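Local atomic coordinates of nucleotidyltransferase (Thermus thermophilus HB8, PDB entry 1WWP), a protein that is of unknown function but probably acts as the substrate-binding partner of a nucleotidyltransferase. Residues A[41-45]-A[62-68]; A[27-31]-A[87-91]; A[76-80]-A[105-110]. One frame throughout, in Å; residues are numbered along the deposited sequence.

Interaction 1 of 3, residues A[41-45]-A[62-68]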
loop_
_atom_site.group_PDB
_atom_site.type_symbol
_atom_site.label_atom_id
_atom_site.label_comp_id
_atom_site.label_asym_id
_atom_site.label_seq_id
_atom_site.Cartn_x
_atom_site.Cartn_y
_atom_site.Cartn_z
ATOM N N LEU A 41 -5.855 -15.802 -9.348
ATOM C CA LEU A 41 -5.192 -17.112 -9.358
ATOM C C LEU A 41 -5.864 -18.025 -8.308
ATOM O O LEU A 41 -6.142 -19.187 -8.570
ATOM C CB LEU A 41 -3.707 -16.960 -9.011
ATOM C CG LEU A 41 -2.683 -16.838 -10.138
ATOM C CD1 LEU A 41 -1.269 -16.782 -9.540
ATOM C CD2 LEU A 41 -2.795 -18.039 -11.055
ATOM N N GLN A 42 -6.112 -17.477 -7.121
ATOM C CA GLN A 42 -6.755 -18.247 -6.053
ATOM C C GLN A 42 -8.111 -18.814 -6.510
ATOM O O GLN A 42 -8.372 -20.003 -6.353
ATOM C CB GLN A 42 -6.927 -17.365 -4.809
ATOM C CG GLN A 42 -7.664 -18.041 -3.666
ATOM C CD GLN A 42 -7.982 -17.083 -2.532
ATOM O OE1 GLN A 42 -8.568 -16.018 -2.739
ATOM N NE2 GLN A 42 -7.602 -17.463 -1.324
ATOM N N ALA A 43 -8.955 -17.961 -7.098
ATOM C CA ALA A 43 -10.276 -18.370 -7.592
ATOM C C ALA A 43 -10.150 -19.383 -8.710
ATOM O O ALA A 43 -10.924 -20.339 -8.794
ATOM C CB ALA A 43 -11.051 -17.152 -8.097
ATOM N N TYR A 44 -9.169 -19.174 -9.580
ATOM C CA TYR A 44 -8.962 -20.085 -10.690
ATOM C C TYR A 44 -8.551 -21.473 -10.169
ATOM O O TYR A 44 -9.055 -22.498 -10.622
ATOM C CB TYR A 44 -7.863 -19.557 -11.601
ATOM C CG TYR A 44 -7.557 -20.466 -12.770
ATOM C CD1 TYR A 44 -8.299 -20.397 -13.943
ATOM C CD2 TYR A 44 -6.529 -21.404 -12.696
ATOM C CE1 TYR A 44 -8.027 -21.230 -15.014
ATOM C CE2 TYR A 44 -6.249 -22.246 -13.763
ATOM C CZ TYR A 44 -7.002 -22.152 -14.921
ATOM O OH TYR A 44 -6.729 -22.975 -15.992
ATOM N N LEU A 45 -7.595 -21.498 -9.251
ATOM C CA LEU A 45 -7.119 -22.763 -8.701
ATOM C C LEU A 45 -8.284 -23.472 -8.001
ATOM O O LEU A 45 -8.426 -24.686 -8.084
ATOM C CB LEU A 45 -5.972 -22.500 -7.721
ATOM C CG LEU A 45 -4.635 -22.161 -8.395
ATOM C CD1 LEU A 45 -3.701 -21.536 -7.390
ATOM C CD2 LEU A 45 -4.031 -23.429 -9.026
ATOM N N LEU A 62 0.867 -23.379 -5.400
ATOM C CA LEU A 62 -0.109 -24.271 -6.057
ATOM C C LEU A 62 -0.130 -23.951 -7.559
ATOM O O LEU A 62 -0.199 -24.849 -8.384
ATOM C CB LEU A 62 -1.517 -24.087 -5.451
ATOM C CG LEU A 62 -1.639 -24.492 -3.967
ATOM C CD1 LEU A 62 -2.955 -23.986 -3.394
ATOM C CD2 LEU A 62 -1.526 -26.026 -3.829
ATOM N N ALA A 63 -0.067 -22.671 -7.918
ATOM C CA ALA A 63 -0.049 -22.316 -9.331
ATOM C C ALA A 63 1.161 -23.004 -9.985
ATOM O O ALA A 63 1.077 -23.495 -11.107
ATOM C CB ALA A 63 0.046 -20.796 -9.490
ATOM N N ARG A 64 2.282 -23.050 -9.270
ATOM C CA ARG A 64 3.489 -23.685 -9.791
ATOM C C ARG A 64 3.315 -25.181 -9.977
ATOM O O ARG A 64 3.627 -25.722 -11.034
ATOM C CB ARG A 64 4.677 -23.464 -8.854
ATOM C CG ARG A 64 5.933 -24.233 -9.298
ATOM C CD ARG A 64 7.075 -24.086 -8.301
ATOM N NE ARG A 64 6.761 -24.738 -7.034
ATOM C CZ ARG A 64 6.947 -24.178 -5.845
ATOM N NH1 ARG A 64 7.451 -22.951 -5.765
ATOM N NH2 ARG A 64 6.613 -24.832 -4.739
ATOM N N GLU A 65 2.818 -25.864 -8.951
ATOM C CA GLU A 65 2.664 -27.300 -9.088
ATOM C C GLU A 65 1.686 -27.704 -10.188
ATOM O O GLU A 65 1.855 -28.741 -10.832
ATOM C CB GLU A 65 2.267 -27.941 -7.746
ATOM C CG GLU A 65 1.052 -27.344 -7.065
ATOM C CD GLU A 65 0.841 -27.902 -5.656
ATOM O OE1 GLU A 65 1.720 -27.692 -4.790
ATOM O OE2 GLU A 65 -0.199 -28.555 -5.413
ATOM N N VAL A 66 0.663 -26.888 -10.414
ATOM C CA VAL A 66 -0.322 -27.213 -11.427
ATOM C C VAL A 66 0.179 -26.858 -12.823
ATOM O O VAL A 66 -0.390 -27.257 -13.836
ATOM C CB VAL A 66 -1.670 -26.531 -11.076
ATOM C CG1 VAL A 66 -2.066 -25.488 -12.098
ATOM C CG2 VAL A 66 -2.730 -27.601 -10.967
ATOM N N GLY A 67 1.272 -26.111 -12.860
ATOM C CA GLY A 67 1.862 -25.745 -14.128
ATOM C C GLY A 67 1.543 -24.350 -14.627
ATOM O O GLY A 67 2.101 -23.919 -15.637
ATOM N N LEU A 68 0.655 -23.644 -13.930
ATOM C CA LEU A 68 0.270 -22.290 -14.321
ATOM C C LEU A 68 1.470 -21.362 -14.298
ATOM O O LEU A 68 1.483 -20.330 -14.959
ATOM C CB LEU A 68 -0.802 -21.754 -13.378
ATOM C CG LEU A 68 -2.229 -21.674 -13.912
ATOM C CD1 LEU A 68 -2.684 -23.022 -14.443
ATOM C CD2 LEU A 68 -3.132 -21.204 -12.785
#

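Interaction 2 of 3, residues A[27-31]-A[87-91]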
loop_
_atom_site.group_PDB
_atom_site.type_symbol
_atom_site.label_atom_id
_atom_site.label_comp_id
_atom_site.label_asym_id
_atom_site.label_seq_id
_atom_site.Cartn_x
_atom_site.Cartn_y
_atom_site.Cartn_z
ATOM N N ILE A 27 3.953 2.441 -7.648
ATOM C CA ILE A 27 3.997 1.526 -6.513
ATOM C C ILE A 27 2.583 1.239 -6.008
ATOM O O ILE A 27 2.239 0.102 -5.697
ATOM C CB ILE A 27 4.874 2.119 -5.400
ATOM C CG1 ILE A 27 6.328 2.131 -5.871
ATOM C CG2 ILE A 27 4.704 1.338 -4.111
ATOM C CD1 ILE A 27 7.257 2.906 -4.953
ATOM N N GLN A 28 1.762 2.281 -5.945
ATOM C CA GLN A 28 0.381 2.144 -5.518
ATOM C C GLN A 28 -0.362 1.212 -6.478
ATOM O O GLN A 28 -1.093 0.316 -6.053
ATOM C CB GLN A 28 -0.298 3.526 -5.488
ATOM C CG GLN A 28 -1.822 3.492 -5.362
ATOM C CD GLN A 28 -2.321 3.038 -3.988
ATOM O OE1 GLN A 28 -3.529 2.966 -3.761
ATOM N NE2 GLN A 28 -1.398 2.735 -3.074
ATOM N N ARG A 29 -0.169 1.406 -7.775
ATOM C CA ARG A 29 -0.848 0.568 -8.764
ATOM C C ARG A 29 -0.369 -0.862 -8.708
ATOM O O ARG A 29 -1.135 -1.795 -8.923
ATOM C CB ARG A 29 -0.645 1.147 -10.168
ATOM C CG ARG A 29 -1.277 2.522 -10.312
ATOM C CD ARG A 29 -1.081 3.163 -11.702
ATOM N NE ARG A 29 -1.844 4.410 -11.729
ATOM C CZ ARG A 29 -1.957 5.237 -12.765
ATOM N NH1 ARG A 29 -1.353 4.974 -13.921
ATOM N NH2 ARG A 29 -2.678 6.341 -12.630
ATOM N N PHE A 30 0.915 -1.045 -8.447
ATOM C CA PHE A 30 1.436 -2.395 -8.320
ATOM C C PHE A 30 0.677 -3.083 -7.163
ATOM O O PHE A 30 0.288 -4.252 -7.251
ATOM C CB PHE A 30 2.935 -2.330 -8.010
ATOM C CG PHE A 30 3.488 -3.596 -7.418
ATOM C CD1 PHE A 30 3.427 -4.793 -8.118
ATOM C CD2 PHE A 30 4.053 -3.589 -6.141
ATOM C CE1 PHE A 30 3.919 -5.977 -7.551
ATOM C CE2 PHE A 30 4.552 -4.780 -5.561
ATOM C CZ PHE A 30 4.481 -5.968 -6.267
ATOM N N GLU A 31 0.462 -2.338 -6.084
ATOM C CA GLU A 31 -0.232 -2.886 -4.926
ATOM C C GLU A 31 -1.597 -3.440 -5.284
ATOM O O GLU A 31 -1.852 -4.633 -5.094
ATOM C CB GLU A 31 -0.382 -1.819 -3.841
ATOM C CG GLU A 31 0.915 -1.483 -3.109
ATOM C CD GLU A 31 0.688 -0.533 -1.938
ATOM O OE1 GLU A 31 1.560 -0.453 -1.050
ATOM O OE2 GLU A 31 -0.363 0.139 -1.897
ATOM N N THR A 87 6.325 -2.183 0.132
ATOM C CA THR A 87 5.774 -0.952 -0.435
ATOM C C THR A 87 5.437 0.127 0.587
ATOM O O THR A 87 5.495 1.329 0.278
ATOM C CB THR A 87 4.514 -1.232 -1.282
ATOM O OG1 THR A 87 3.549 -1.916 -0.480
ATOM C CG2 THR A 87 4.859 -2.081 -2.502
ATOM N N VAL A 88 5.104 -0.292 1.803
ATOM C CA VAL A 88 4.768 0.648 2.852
ATOM C C VAL A 88 5.992 1.343 3.463
ATOM O O VAL A 88 5.855 2.251 4.276
ATOM C CB VAL A 88 3.925 -0.033 3.974
ATOM C CG1 VAL A 88 4.762 -1.072 4.735
ATOM C CG2 VAL A 88 3.384 1.028 4.909
ATOM N N HIS A 89 7.188 0.930 3.058
ATOM C CA HIS A 89 8.412 1.557 3.558
ATOM C C HIS A 89 9.135 2.255 2.403
ATOM O O HIS A 89 10.332 2.537 2.485
ATOM C CB HIS A 89 9.341 0.506 4.195
ATOM C CG HIS A 89 8.723 -0.222 5.351
ATOM N ND1 HIS A 89 8.192 -1.488 5.237
ATOM C CD2 HIS A 89 8.515 0.158 6.636
ATOM C CE1 HIS A 89 7.681 -1.860 6.400
ATOM N NE2 HIS A 89 7.865 -0.877 7.265
ATOM N N THR A 90 8.406 2.543 1.329
ATOM C CA THR A 90 9.018 3.184 0.174
ATOM C C THR A 90 9.139 4.685 0.318
ATOM O O THR A 90 9.120 5.431 -0.669
ATOM C CB THR A 90 8.274 2.859 -1.135
ATOM O OG1 THR A 90 6.927 3.343 -1.070
ATOM C CG2 THR A 90 8.278 1.363 -1.370
ATOM N N TYR A 91 9.245 5.138 1.557
ATOM C CA TYR A 91 9.449 6.555 1.770
ATOM C C TYR A 91 10.928 6.778 1.428
ATOM O O TYR A 91 11.352 7.891 1.126
ATOM C CB TYR A 91 9.187 6.951 3.222
ATOM C CG TYR A 91 9.803 8.283 3.539
ATOM C CD1 TYR A 91 9.593 9.376 2.697
ATOM C CD2 TYR A 91 10.671 8.437 4.617
ATOM C CE1 TYR A 91 10.240 10.584 2.910
ATOM C CE2 TYR A 91 11.322 9.649 4.845
ATOM C CZ TYR A 91 11.104 10.714 3.982
ATOM O OH TYR A 91 11.758 11.907 4.170
#

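Interaction 3 of 3, residues A[76-80]-A[105-110]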
loop_
_atom_site.group_PDB
_atom_site.type_symbol
_atom_site.label_atom_id
_atom_site.label_comp_id
_atom_site.label_asym_id
_atom_site.label_seq_id
_atom_site.Cartn_x
_atom_site.Cartn_y
_atom_site.Cartn_z
ATOM N N LEU A 76 9.819 -15.472 -9.482
ATOM C CA LEU A 76 9.659 -14.044 -9.707
ATOM C C LEU A 76 8.374 -13.605 -8.970
ATOM O O LEU A 76 8.303 -12.498 -8.442
ATOM C CB LEU A 76 9.545 -13.761 -11.209
ATOM C CG LEU A 76 10.076 -12.461 -11.842
ATOM C CD1 LEU A 76 8.973 -11.870 -12.691
ATOM C CD2 LEU A 76 10.543 -11.458 -10.796
ATOM N N ALA A 77 7.375 -14.489 -8.938
ATOM C CA ALA A 77 6.097 -14.234 -8.258
ATOM C C ALA A 77 6.295 -14.105 -6.747
ATOM O O ALA A 77 5.760 -13.198 -6.115
ATOM C CB ALA A 77 5.109 -15.366 -8.550
ATOM N N LEU A 78 7.065 -15.025 -6.175
ATOM C CA LEU A 78 7.344 -15.016 -4.744
ATOM C C LEU A 78 8.121 -13.758 -4.371
ATOM O O LEU A 78 8.015 -13.252 -3.249
ATOM C CB LEU A 78 8.146 -16.265 -4.355
ATOM C CG LEU A 78 7.407 -17.600 -4.472
ATOM C CD1 LEU A 78 8.399 -18.753 -4.407
ATOM C CD2 LEU A 78 6.365 -17.706 -3.366
ATOM N N GLY A 79 8.905 -13.250 -5.315
ATOM C CA GLY A 79 9.658 -12.045 -5.038
ATOM C C GLY A 79 8.679 -10.897 -5.032
ATOM O O GLY A 79 8.845 -9.913 -4.310
HETATM N N MSE A 80 7.639 -11.037 -5.847
HETATM C CA MSE A 80 6.604 -10.025 -5.953
HETATM C C MSE A 80 5.879 -9.913 -4.608
HETATM O O MSE A 80 5.553 -8.821 -4.164
HETATM C CB MSE A 80 5.632 -10.423 -7.055
HETATM C CG MSE A 80 4.786 -9.302 -7.597
HETATM SE SE MSE A 80 3.978 -9.817 -9.282
HETATM C CE MSE A 80 2.588 -11.003 -8.617
ATOM N N ASP A 105 9.129 -6.387 -15.011
ATOM C CA ASP A 105 8.971 -7.838 -15.027
ATOM C C ASP A 105 7.658 -8.280 -14.391
ATOM O O ASP A 105 6.980 -9.157 -14.919
ATOM C CB ASP A 105 10.133 -8.513 -14.301
ATOM C CG ASP A 105 11.462 -8.304 -15.007
ATOM O OD1 ASP A 105 11.850 -7.134 -15.211
ATOM O OD2 ASP A 105 12.122 -9.309 -15.357
ATOM N N TYR A 106 7.302 -7.684 -13.255
ATOM C CA TYR A 106 6.057 -8.061 -12.588
ATOM C C TYR A 106 4.887 -7.826 -13.527
ATOM O O TYR A 106 4.019 -8.684 -13.674
ATOM C CB TYR A 106 5.849 -7.263 -11.302
ATOM C CG TYR A 106 6.890 -7.506 -10.249
ATOM C CD1 TYR A 106 7.686 -8.652 -10.277
ATOM C CD2 TYR A 106 7.069 -6.603 -9.198
ATOM C CE1 TYR A 106 8.633 -8.892 -9.284
ATOM C CE2 TYR A 106 8.019 -6.839 -8.195
ATOM C CZ TYR A 106 8.792 -7.982 -8.251
ATOM O OH TYR A 106 9.730 -8.219 -7.283
ATOM N N ALA A 107 4.885 -6.666 -14.183
ATOM C CA ALA A 107 3.820 -6.321 -15.113
ATOM C C ALA A 107 3.705 -7.376 -16.217
ATOM O O ALA A 107 2.609 -7.845 -16.522
ATOM C CB ALA A 107 4.086 -4.945 -15.720
ATOM N N ARG A 108 4.829 -7.758 -16.809
ATOM C CA ARG A 108 4.811 -8.757 -17.877
ATOM C C ARG A 108 4.342 -10.114 -17.354
ATOM O O ARG A 108 3.474 -10.748 -17.951
ATOM C CB ARG A 108 6.204 -8.908 -18.497
ATOM C CG ARG A 108 6.782 -7.625 -19.093
ATOM C CD ARG A 108 8.233 -7.816 -19.522
ATOM N NE ARG A 108 8.889 -6.541 -19.803
ATOM C CZ ARG A 108 8.581 -5.744 -20.822
ATOM N NH1 ARG A 108 7.623 -6.087 -21.672
ATOM N NH2 ARG A 108 9.227 -4.596 -20.986
ATOM N N LEU A 109 4.918 -10.556 -16.240
ATOM C CA LEU A 109 4.546 -11.844 -15.649
ATOM C C LEU A 109 3.033 -11.934 -15.430
ATOM O O LEU A 109 2.391 -12.903 -15.839
ATOM C CB LEU A 109 5.265 -12.034 -14.309
ATOM C CG LEU A 109 5.457 -13.429 -13.686
ATOM C CD1 LEU A 109 4.908 -13.405 -12.281
ATOM C CD2 LEU A 109 4.787 -14.516 -14.516
HETATM N N MSE A 110 2.466 -10.912 -14.796
HETATM C CA MSE A 110 1.040 -10.904 -14.518
HETATM C C MSE A 110 0.195 -10.892 -15.769
HETATM O O MSE A 110 -0.847 -11.550 -15.824
HETATM C CB MSE A 110 0.675 -9.717 -13.621
HETATM C CG MSE A 110 1.272 -9.834 -12.220
HETATM SE SE MSE A 110 0.626 -8.600 -10.870
HETATM C CE MSE A 110 1.816 -7.091 -11.148
#

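Interaction 1 of 3, residues A[41-45]-A[62-68]
Two helices of an all-helical bundle, 20-49 and 56-66, pack here near the end of the long helix, and the second of them stops in a Schellman motif that brings one more leucine into the contact. The short axes of 41-45 and 62-66 approach to 10.9 Å at 48°, a gap filled by aliphatic side chains. Leu45 (chi1 m, chi2 t) reaches across with both methyls: CD1 lies 3.9 Å from Leu62 CB and 3.8 Å from Ala63 N, while CD2 meets Val66 CG1 at 4.2 Å. The small Ala63 lets the backbones close in here, with Leu45 CA 7.1 Å from Ala63 CA. Leu41, whose chi1 of -95° lies between wells, places CD1 4.2 Å from Ala63 CB. Gly67 ends the helix with a positive phi of 100°, at which a CB would collide with the preceding carbonyl; its N bonds to Arg64 O, and Leu68 N bonds weakly to Ala63 O. The reversal turns Leu68 back toward the long helix, its chi1 (-106°) also between wells. Leu117, near the C terminus, touches both Tyr44 and Leu68. Leu68 CD2 fits into the corner formed by Leu41 CD2, 3.6 Å away, and Tyr44 CD2, 3.4 Å away.

Interaction 2 of 3, residues A[27-31]-A[87-91]
This is a buried helix-to-loop contact, part polar and part apolar, in which the long helix 20-49 meets the connection between helices 71-86 and 93-116. Its polar element is a single short hydrogen bond: Thr87 OG1 donates to Glu31 OE1 over 2.5 Å. Glu31 extends along chi2 t to reach it, and Arg84, just before the loop, forms a long, weak ion pair with the same carboxylate. The methyl of Thr87 serves the apolar half, with CG2 3.8 Å from Ile27 CG2 and 4.0 Å from Phe30 CD2, where it sits at the edge of the ring near its plane. In this helical bundle the connection runs between two consecutive helices, and its turn is held locally by Thr90, whose OG1 donates to Thr87 O at 2.8 Å; the backbone bond from Thr90 N to Thr87 O, at 3.3 Å, is weak. Ile27 spans the turn, its CD1 lying 3.9 Å from Thr90 OG1. The contact is also part of the dimer interface. Gln28, pointing away from the loop, is hydrogen-bonded to Gln28 and Thr90 of the second subunit, and Arg29 forms a salt bridge with Asp24 of that subunit. Ala96 of helix 93-116 touches both Ile27 and Thr90.

Interaction 3 of 3, residues A[76-80]-A[105-110]
A selenomethionine laid over a tyrosine ring dominates this contact: Met80 CG stands 3.8 Å from the centroid of the Tyr106 ring, 10° off its normal, a CH-pi contact over the face. Met80 SE lies obliquely, 4.4 Å from the same centroid, completing a Met-aromatic contact. At the ring edge Leu76 CD2 approaches Tyr106 CE1 to 3.5 Å, so residues one helical turn apart grip the ring on face and edge. The tyrosine hydroxyl is hydrogen-bonded to Asp83, further along helix 71-86. Farther along helix 93-116, Leu76 CD1 meets Leu109 CG at 4.0 Å, and Met80 CE reaches the SE of Met110, also a selenomethionine, at 3.8 Å. Phe37 of helix 20-49 touches both Met80 and Met110. The axes of segments 76-80 and 105-110 approach to 10.5 Å with 119° between their directions, and the buried side chains of Met80, Tyr106, Leu109 and Met110 contribute to the apolar interior of the helical bundle, consistent with the nucleotidyltransferase substrate-binding family.

Overall arrangement
From the N terminus, helix 2-13 leads into the long helix 20-49, which supplies the first segment of both interaction 1 and interaction 2. Interaction 1 closes a short loop from the later part of that helix to the end of helix 56-66. It is nested inside the much longer loop closed by interaction 2, which joins the earlier part to the connection before helix 93-116. These two lie on opposite sides of the chain's centre, their centres 25 Å apart. Interaction 3 opens after interaction 1 has closed and crosses interaction 2, tying helix 71-86 to helix 93-116. Interactions 2 and 3 touch through Phe30, whose CE1 is 3.4 Å from Met80 CG.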